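Local coordinates for tailspike protein (Siphovirus 9NA, PDB 3RIQ) that probably binds the O-antigen of Salmonella lipopolysaccharide, the phage receptor, and cleaves it as an endorhamnosidase, at residues 353-358 against 381-386; 374-379 against 397-402. All coordinates share one frame; numbering follows the deposited sequence.

How the contacts relate
Both contacts join consecutive turns of the right-handed beta-helix, on neighbouring faces of the solenoid. Contact 1 is buried and faces a second subunit of the trimer. Contact 2 is partly buried and meets no other protein chain. Their segments alternate along the chain: 353-358, 374-379, 381-386, 397-402. Each is a parallel strand pairing, but contact 1 adds a charged network of two arginines and an aspartate, whereas contact 2 adds a serine hydroxyl and a bridging water at a corner. The two meet inside the coil, where Leu382 CD1 lies 3.9 Å from Cys376 SG and Ile385 CG2 packs on Ile374 CD1.

Contact 1 (353-358 against 381-386); sequences NNDITN and RLRGIM
A salt-bridge network ties Asp355 to Arg381 and Arg383 on the outer side of a parallel strand pair. Arg381 grips the carboxylate side-on. A bend at chi3 (-68°) brings its NE to Asp355 OD1 at 2.9 Å in a nearly straight bond (175°), and its NH2 reaches Asp355 OD2 at 3.0 Å. Both nitrogens come from above the carboxylate plane. Arg383 comes end-on and almost coplanar with the carboxylate. Its NH1 takes the anti lone pair of Asp355 OD1 at 2.9 Å, and NH2 shares the same oxygen. OD1 therefore accepts three bonds, which should favour a charged carboxylate. The outer end of Arg381 also holds the side-chain amide of Asn353: NH1 and NH2 both donate to Asn353 OD1, NH2 at 2.9 Å.

Strands 355-358 and 381-383 are successive rungs of the right-handed beta-helix. Their backbone bonds include Ile356 N to Arg381 O (2.9 Å) and Arg383 N to Ile356 O (2.9 Å). Ile356 and Leu382 point the other way, into the coil, and lie side by side, Ile356 CB 4.2 Å from Leu382 CG. Arg383 NE also bonds to His388 ND1 of the second subunit, and Tyr340 of that subunit packs on Asp355 and Arg383.

Contact 2 (374-379 against 397-402); sequences IVCEGG and VYAPSS
Ile374 and Tyr398 begin the backbone pairing of two short parallel strands, 374-376 and 397-399, successive rungs of the beta-helix. Tyr398 N donates to Ile374 O at 2.8 Å, nearly straight at 171°. Cys376 N then donates to Tyr398 O at 3.0 Å. Tyr398 O also receives a CA-H contact from Val375, so one carbonyl serves two neighbouring residues of the facing strand. Further along, Ala399 CA makes a CA-H...O contact to Cys376 O (3.5 Å).

The polar part lies at the corner. Residues 399 to 402 form a type I beta turn, closed by Ser402 N on Ala399 O. The turn brings the Ser402 side chain back toward the loop at 377-379. Its OG lies beside the backbone N (chi1 -62°) and donates to Gly378 O at 3.0 Å. A water fills the same corner. It donates to Cys376 O at 2.9 Å and to Gly378 O, and accepts from Ser401 N. Gly378 O thus takes two donors, the hydroxyl and the water. Ser402 OG in turn accepts from Ser380 N, which ties the hydroxyl to the start of the next strand.

Apolar contacts are fewer. Cys376 CB meets Ala399 CB at 3.9 Å. Ile374 CB touches Val397 CG2 at 4.4 Å, on the side facing into the coil. Three carbons make van der Waals contact with oxygens: Cys376 CB with Ser402 OG (3.6 Å), Pro400 CD with Cys376 O, and Ser401 CB with Gly378 O.

Tyr398 is on the other side of the pair, with its ring edge-to-face with that of Tyr395. Strand 347-349 pairs with 374-376 on one flank, and strand 417-419 pairs in parallel with 397-399 on the other. Across the coil, Ile374 packs on Ile359 and Val361 of strand 355-362 and on Val387 of strand 381-388.

Contact 1 (353-358 against 381-386)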
ATOM      1  N   ASN A 353       3.854 -19.008  13.102  1.00 13.61           N
ATOM      2  CA  ASN A 353       3.497 -17.926  14.009  1.00 13.27           C
ATOM      3  C   ASN A 353       3.902 -16.569  13.424  1.00 13.75           C
ATOM      4  O   ASN A 353       4.438 -15.715  14.116  1.00 14.58           O
ATOM      5  CB  ASN A 353       4.129 -18.183  15.397  1.00 13.98           C
ATOM      6  CG  ASN A 353       3.719 -17.156  16.441  1.00 12.99           C
ATOM      7  OD1 ASN A 353       2.594 -16.650  16.423  1.00 14.17           O
ATOM      8  ND2 ASN A 353       4.646 -16.831  17.357  1.00 15.70           N
ATOM      9  N   ASN A 354       3.572 -16.373  12.143  1.00 12.89           N
ATOM     10  CA  ASN A 354       3.736 -15.076  11.473  1.00 12.97           C
ATOM     11  C   ASN A 354       2.389 -14.470  11.138  1.00 12.69           C
ATOM     12  O   ASN A 354       1.384 -15.173  11.008  1.00 13.59           O
ATOM     13  CB  ASN A 354       4.591 -15.243  10.193  1.00 13.19           C
ATOM     14  CG  ASN A 354       6.006 -15.707  10.505  1.00 11.98           C
ATOM     15  OD1 ASN A 354       6.697 -15.076  11.299  1.00 12.35           O
ATOM     16  ND2 ASN A 354       6.419 -16.827   9.918  1.00 13.97           N
ATOM     17  N   ASP A 355       2.406 -13.151  10.975  1.00 12.14           N
ATOM     18  CA  ASP A 355       1.214 -12.383  10.647  1.00 11.90           C
ATOM     19  C   ASP A 355       1.345 -11.833   9.239  1.00 11.69           C
ATOM     20  O   ASP A 355       2.269 -11.073   8.959  1.00 12.67           O
ATOM     21  CB  ASP A 355       1.036 -11.263  11.661  1.00 13.55           C
ATOM     22  CG  ASP A 355       0.513 -11.785  12.962  1.00 13.67           C
ATOM     23  OD1 ASP A 355      -0.685 -12.103  13.025  1.00 14.44           O
ATOM     24  OD2 ASP A 355       1.281 -11.898  13.925  1.00 15.72           O
ATOM     25  N   ILE A 356       0.427 -12.258   8.375  1.00 12.40           N
ATOM     26  CA  ILE A 356       0.540 -12.092   6.921  1.00 12.79           C
ATOM     27  C   ILE A 356      -0.714 -11.443   6.392  1.00 13.44           C
ATOM     28  O   ILE A 356      -1.796 -12.007   6.540  1.00 14.26           O
ATOM     29  CB  ILE A 356       0.692 -13.482   6.238  1.00 13.54           C
ATOM     30  CG1 ILE A 356       1.906 -14.243   6.776  1.00 14.50           C
ATOM     31  CG2 ILE A 356       0.802 -13.367   4.722  1.00 15.20           C
ATOM     32  CD1 ILE A 356       1.969 -15.695   6.347  1.00 14.95           C
ATOM     33  N   THR A 357      -0.573 -10.280   5.774  1.00 12.55           N
ATOM     34  CA  THR A 357      -1.736  -9.547   5.277  1.00 12.59           C
ATOM     35  C   THR A 357      -1.537  -8.963   3.907  1.00 11.67           C
ATOM     36  O   THR A 357      -0.437  -8.616   3.539  1.00 12.60           O
ATOM     37  CB  THR A 357      -2.149  -8.376   6.234  1.00 11.31           C
ATOM     38  OG1 THR A 357      -1.046  -7.493   6.455  1.00 13.43           O
ATOM     39  CG2 THR A 357      -2.629  -8.897   7.587  1.00 13.32           C
ATOM     40  N   ASN A 358      -2.632  -8.886   3.148  1.00 11.59           N
ATOM     41  CA  ASN A 358      -2.639  -8.177   1.851  1.00 12.09           C
ATOM     42  C   ASN A 358      -1.645  -8.736   0.851  1.00 11.73           C
ATOM     43  O   ASN A 358      -0.773  -8.034   0.325  1.00 12.71           O
ATOM     44  CB  ASN A 358      -2.491  -6.671   2.095  1.00 12.35           C
ATOM     45  CG  ASN A 358      -3.680  -6.122   2.857  1.00 14.90           C
ATOM     46  OD1 ASN A 358      -4.825  -6.321   2.429  1.00 17.56           O
ATOM     47  ND2 ASN A 358      -3.439  -5.531   4.007  1.00 15.07           N
ATOM     48  N   ARG A 381      -1.105 -16.647  10.335  1.00 14.02           N
ATOM     49  CA  ARG A 381      -2.443 -16.036  10.298  1.00 13.62           C
ATOM     50  C   ARG A 381      -2.470 -15.158   9.047  1.00 13.57           C
ATOM     51  O   ARG A 381      -1.676 -14.210   8.944  1.00 15.18           O
ATOM     52  CB  ARG A 381      -2.677 -15.175  11.555  1.00 13.98           C
ATOM     53  CG  ARG A 381      -2.714 -16.013  12.843  1.00 15.26           C
ATOM     54  CD  ARG A 381      -2.461 -15.197  14.116  1.00 17.28           C
ATOM     55  NE  ARG A 381      -1.083 -14.698  14.183  1.00 14.41           N
ATOM     56  CZ  ARG A 381      -0.017 -15.354  14.673  1.00 14.76           C
ATOM     57  NH1 ARG A 381      -0.145 -16.586  15.156  1.00 16.96           N
ATOM     58  NH2 ARG A 381       1.193 -14.750  14.686  1.00 16.34           N
ATOM     59  N   LEU A 382      -3.365 -15.470   8.110  1.00 13.21           N
ATOM     60  CA  LEU A 382      -3.411 -14.783   6.808  1.00 14.45           C
ATOM     61  C   LEU A 382      -4.709 -14.021   6.682  1.00 14.44           C
ATOM     62  O   LEU A 382      -5.791 -14.606   6.946  1.00 14.98           O
ATOM     63  CB  LEU A 382      -3.340 -15.787   5.654  1.00 13.97           C
ATOM     64  CG  LEU A 382      -2.028 -16.563   5.462  1.00 15.37           C
ATOM     65  CD1 LEU A 382      -1.823 -17.581   6.562  1.00 18.32           C
ATOM     66  CD2 LEU A 382      -2.032 -17.257   4.112  1.00 19.23           C
ATOM     67  N   ARG A 383      -4.624 -12.745   6.284  1.00 13.76           N
ATOM     68  CA  ARG A 383      -5.843 -11.909   6.138  1.00 14.02           C
ATOM     69  C   ARG A 383      -5.704 -11.088   4.871  1.00 13.42           C
ATOM     70  O   ARG A 383      -4.754 -10.311   4.756  1.00 14.20           O
ATOM     71  CB  ARG A 383      -6.110 -10.973   7.329  1.00 14.33           C
ATOM     72  CG  ARG A 383      -6.140 -11.594   8.718  1.00 16.84           C
ATOM     73  CD  ARG A 383      -4.861 -11.363   9.413  1.00 19.91           C
ATOM     74  NE  ARG A 383      -4.804 -11.759  10.826  1.00 17.48           N
ATOM     75  CZ  ARG A 383      -3.677 -11.670  11.545  1.00 15.26           C
ATOM     76  NH1 ARG A 383      -2.557 -11.195  10.980  1.00 17.87           N
ATOM     77  NH2 ARG A 383      -3.656 -12.069  12.806  1.00 17.86           N
ATOM     78  N   GLY A 384      -6.649 -11.224   3.949  1.00 13.29           N
ATOM     79  CA  GLY A 384      -6.622 -10.427   2.745  1.00 12.85           C
ATOM     80  C   GLY A 384      -5.689 -11.051   1.735  1.00 13.19           C
ATOM     81  O   GLY A 384      -4.542 -10.631   1.598  1.00 14.05           O
ATOM     82  N   ILE A 385      -6.170 -12.090   1.071  1.00 12.73           N
ATOM     83  CA  ILE A 385      -5.357 -12.888   0.167  1.00 13.67           C
ATOM     84  C   ILE A 385      -6.059 -12.912  -1.189  1.00 13.89           C
ATOM     85  O   ILE A 385      -7.252 -13.225  -1.268  1.00 14.45           O
ATOM     86  CB  ILE A 385      -5.233 -14.341   0.729  1.00 12.72           C
ATOM     87  CG1 ILE A 385      -4.696 -14.324   2.186  1.00 14.51           C
ATOM     88  CG2 ILE A 385      -4.406 -15.230  -0.247  1.00 14.81           C
ATOM     89  CD1 ILE A 385      -3.278 -13.727   2.392  1.00 16.14           C
ATOM     90  N   MET A 386      -5.329 -12.592  -2.258  1.00 13.58           N
ATOM     91  CA  MET A 386      -5.883 -12.710  -3.611  1.00 13.83           C
ATOM     92  C   MET A 386      -4.945 -13.584  -4.424  1.00 14.03           C
ATOM     93  O   MET A 386      -3.734 -13.331  -4.478  1.00 14.46           O
ATOM     94  CB  MET A 386      -6.050 -11.326  -4.256  1.00 13.96           C
ATOM     95  CG  MET A 386      -7.123 -10.453  -3.595  1.00 15.78           C
ATOM     96  SD  MET A 386      -7.588  -9.048  -4.599  1.00 17.79           S
ATOM     97  CE  MET A 386      -6.113  -8.056  -4.573  1.00 18.01           C
TER

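Contact 2 (374-379 against 397-402)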
ATOM      1  N   ILE A 374       0.397 -20.274  -2.969  1.00 13.68           N
ATOM      2  CA  ILE A 374       0.767 -19.764  -1.650  1.00 13.40           C
ATOM      3  C   ILE A 374       0.899 -20.975  -0.738  1.00 14.34           C
ATOM      4  O   ILE A 374       0.024 -21.859  -0.728  1.00 15.12           O
ATOM      5  CB  ILE A 374      -0.303 -18.788  -1.114  1.00 13.32           C
ATOM      6  CG1 ILE A 374      -0.306 -17.505  -1.944  1.00 13.18           C
ATOM      7  CG2 ILE A 374      -0.050 -18.410   0.387  1.00 15.27           C
ATOM      8  CD1 ILE A 374      -1.345 -16.459  -1.507  1.00 14.26           C
ATOM      9  N   VAL A 375       2.015 -21.036  -0.024  1.00 13.64           N
ATOM     10  CA  VAL A 375       2.282 -22.107   0.945  1.00 13.77           C
ATOM     11  C   VAL A 375       2.645 -21.523   2.294  1.00 13.65           C
ATOM     12  O   VAL A 375       3.468 -20.582   2.367  1.00 14.16           O
ATOM     13  CB  VAL A 375       3.484 -23.002   0.500  1.00 14.42           C
ATOM     14  CG1 VAL A 375       3.849 -24.002   1.604  1.00 15.71           C
ATOM     15  CG2 VAL A 375       3.159 -23.732  -0.819  1.00 15.14           C
ATOM     16  N   CYS A 376       2.095 -22.096   3.369  1.00 14.12           N
ATOM     17  CA  CYS A 376       2.614 -21.853   4.722  1.00 14.83           C
ATOM     18  C   CYS A 376       2.797 -23.210   5.361  1.00 14.96           C
ATOM     19  O   CYS A 376       1.867 -24.080   5.329  1.00 16.18           O
ATOM     20  CB  CYS A 376       1.648 -21.058   5.596  1.00 15.32           C
ATOM     21  SG  CYS A 376       1.199 -19.418   4.978  1.00 16.96           S
ATOM     22  N   GLU A 377       3.961 -23.391   5.980  1.00 16.56           N
ATOM     23  CA  GLU A 377       4.336 -24.664   6.571  1.00 18.15           C
ATOM     24  C   GLU A 377       3.951 -24.764   8.051  1.00 18.61           C
ATOM     25  O   GLU A 377       3.896 -25.870   8.610  1.00 20.64           O
ATOM     26  CB  GLU A 377       5.852 -24.935   6.388  1.00 18.93           C
ATOM     27  CG  GLU A 377       6.300 -25.062   4.960  1.00 25.18           C
ATOM     28  CD  GLU A 377       6.319 -26.472   4.456  1.00 32.41           C
ATOM     29  OE1 GLU A 377       5.720 -27.364   5.109  1.00 37.22           O
ATOM     30  OE2 GLU A 377       6.971 -26.710   3.414  1.00 36.71           O
ATOM     31  N   GLY A 378       3.691 -23.632   8.705  1.00 18.25           N
ATOM     32  CA  GLY A 378       3.486 -23.640  10.161  1.00 18.45           C
ATOM     33  C   GLY A 378       2.157 -23.009  10.490  1.00 18.61           C
ATOM     34  O   GLY A 378       1.262 -22.962   9.641  1.00 20.59           O
ATOM     35  N   GLY A 379       2.011 -22.509  11.702  1.00 17.21           N
ATOM     36  CA  GLY A 379       0.722 -21.943  12.085  1.00 16.39           C
ATOM     37  C   GLY A 379       0.748 -20.441  11.961  1.00 15.86           C
ATOM     38  O   GLY A 379       0.996 -19.727  12.959  1.00 16.26           O
ATOM     39  N   VAL A 397      -4.152 -21.807  -1.957  1.00 14.21           N
ATOM     40  CA  VAL A 397      -3.582 -21.646  -0.624  1.00 14.27           C
ATOM     41  C   VAL A 397      -3.409 -23.010   0.011  1.00 14.47           C
ATOM     42  O   VAL A 397      -4.409 -23.712   0.311  1.00 15.68           O
ATOM     43  CB  VAL A 397      -4.441 -20.739   0.295  1.00 14.60           C
ATOM     44  CG1 VAL A 397      -3.785 -20.581   1.672  1.00 16.34           C
ATOM     45  CG2 VAL A 397      -4.626 -19.344  -0.352  1.00 16.96           C
ATOM     46  N   TYR A 398      -2.142 -23.369   0.255  1.00 14.81           N
ATOM     47  CA  TYR A 398      -1.828 -24.627   0.921  1.00 14.87           C
ATOM     48  C   TYR A 398      -1.185 -24.255   2.254  1.00 14.92           C
ATOM     49  O   TYR A 398      -0.000 -23.915   2.329  1.00 14.70           O
ATOM     50  CB  TYR A 398      -0.896 -25.499   0.070  1.00 15.60           C
ATOM     51  CG  TYR A 398      -0.679 -26.877   0.661  1.00 16.55           C
ATOM     52  CD1 TYR A 398      -1.552 -27.911   0.360  1.00 21.26           C
ATOM     53  CD2 TYR A 398       0.395 -27.151   1.530  1.00 18.14           C
ATOM     54  CE1 TYR A 398      -1.370 -29.184   0.898  1.00 22.46           C
ATOM     55  CE2 TYR A 398       0.576 -28.411   2.068  1.00 21.22           C
ATOM     56  CZ  TYR A 398      -0.323 -29.420   1.758  1.00 23.20           C
ATOM     57  OH  TYR A 398      -0.169 -30.695   2.271  1.00 27.40           O
ATOM     58  N   ALA A 399      -1.991 -24.302   3.306  1.00 15.09           N
ATOM     59  CA  ALA A 399      -1.579 -23.762   4.611  1.00 15.84           C
ATOM     60  C   ALA A 399      -2.274 -24.572   5.722  1.00 15.95           C
ATOM     61  O   ALA A 399      -3.057 -24.035   6.502  1.00 15.29           O
ATOM     62  CB  ALA A 399      -1.913 -22.258   4.681  1.00 15.40           C
ATOM     63  N   PRO A 400      -1.949 -25.869   5.811  1.00 17.09           N
ATOM     64  CA  PRO A 400      -2.779 -26.787   6.600  1.00 17.71           C
ATOM     65  C   PRO A 400      -2.976 -26.396   8.057  1.00 18.07           C
ATOM     66  O   PRO A 400      -4.025 -26.679   8.623  1.00 18.16           O
ATOM     67  CB  PRO A 400      -2.006 -28.107   6.535  1.00 18.96           C
ATOM     68  CG  PRO A 400      -1.108 -27.985   5.396  1.00 20.27           C
ATOM     69  CD  PRO A 400      -0.878 -26.572   5.077  1.00 18.03           C
ATOM     70  N   SER A 401      -1.960 -25.777   8.666  1.00 17.14           N
ATOM     71  CA  SER A 401      -2.011 -25.433  10.079  1.00 18.23           C
ATOM     72  C   SER A 401      -2.322 -23.964  10.324  1.00 17.39           C
ATOM     73  O   SER A 401      -2.303 -23.505  11.466  1.00 19.56           O
ATOM     74  CB  SER A 401      -0.678 -25.772  10.737  1.00 19.39           C
ATOM     75  OG  SER A 401      -0.469 -27.168  10.689  1.00 23.67           O
ATOM     76  N   SER A 402      -2.667 -23.240   9.254  1.00 16.16           N
ATOM     77  CA  SER A 402      -2.887 -21.793   9.359  1.00 15.69           C
ATOM     78  C   SER A 402      -4.356 -21.444   9.360  1.00 15.61           C
ATOM     79  O   SER A 402      -5.194 -22.281   9.012  1.00 16.46           O
ATOM     80  CB  SER A 402      -2.182 -21.075   8.217  1.00 15.51           C
ATOM     81  OG  SER A 402      -0.782 -21.284   8.289  1.00 17.26           O
TER
HETATM   82  O   HOH W   1       0.125 -24.111   7.649  1.00 22.99           O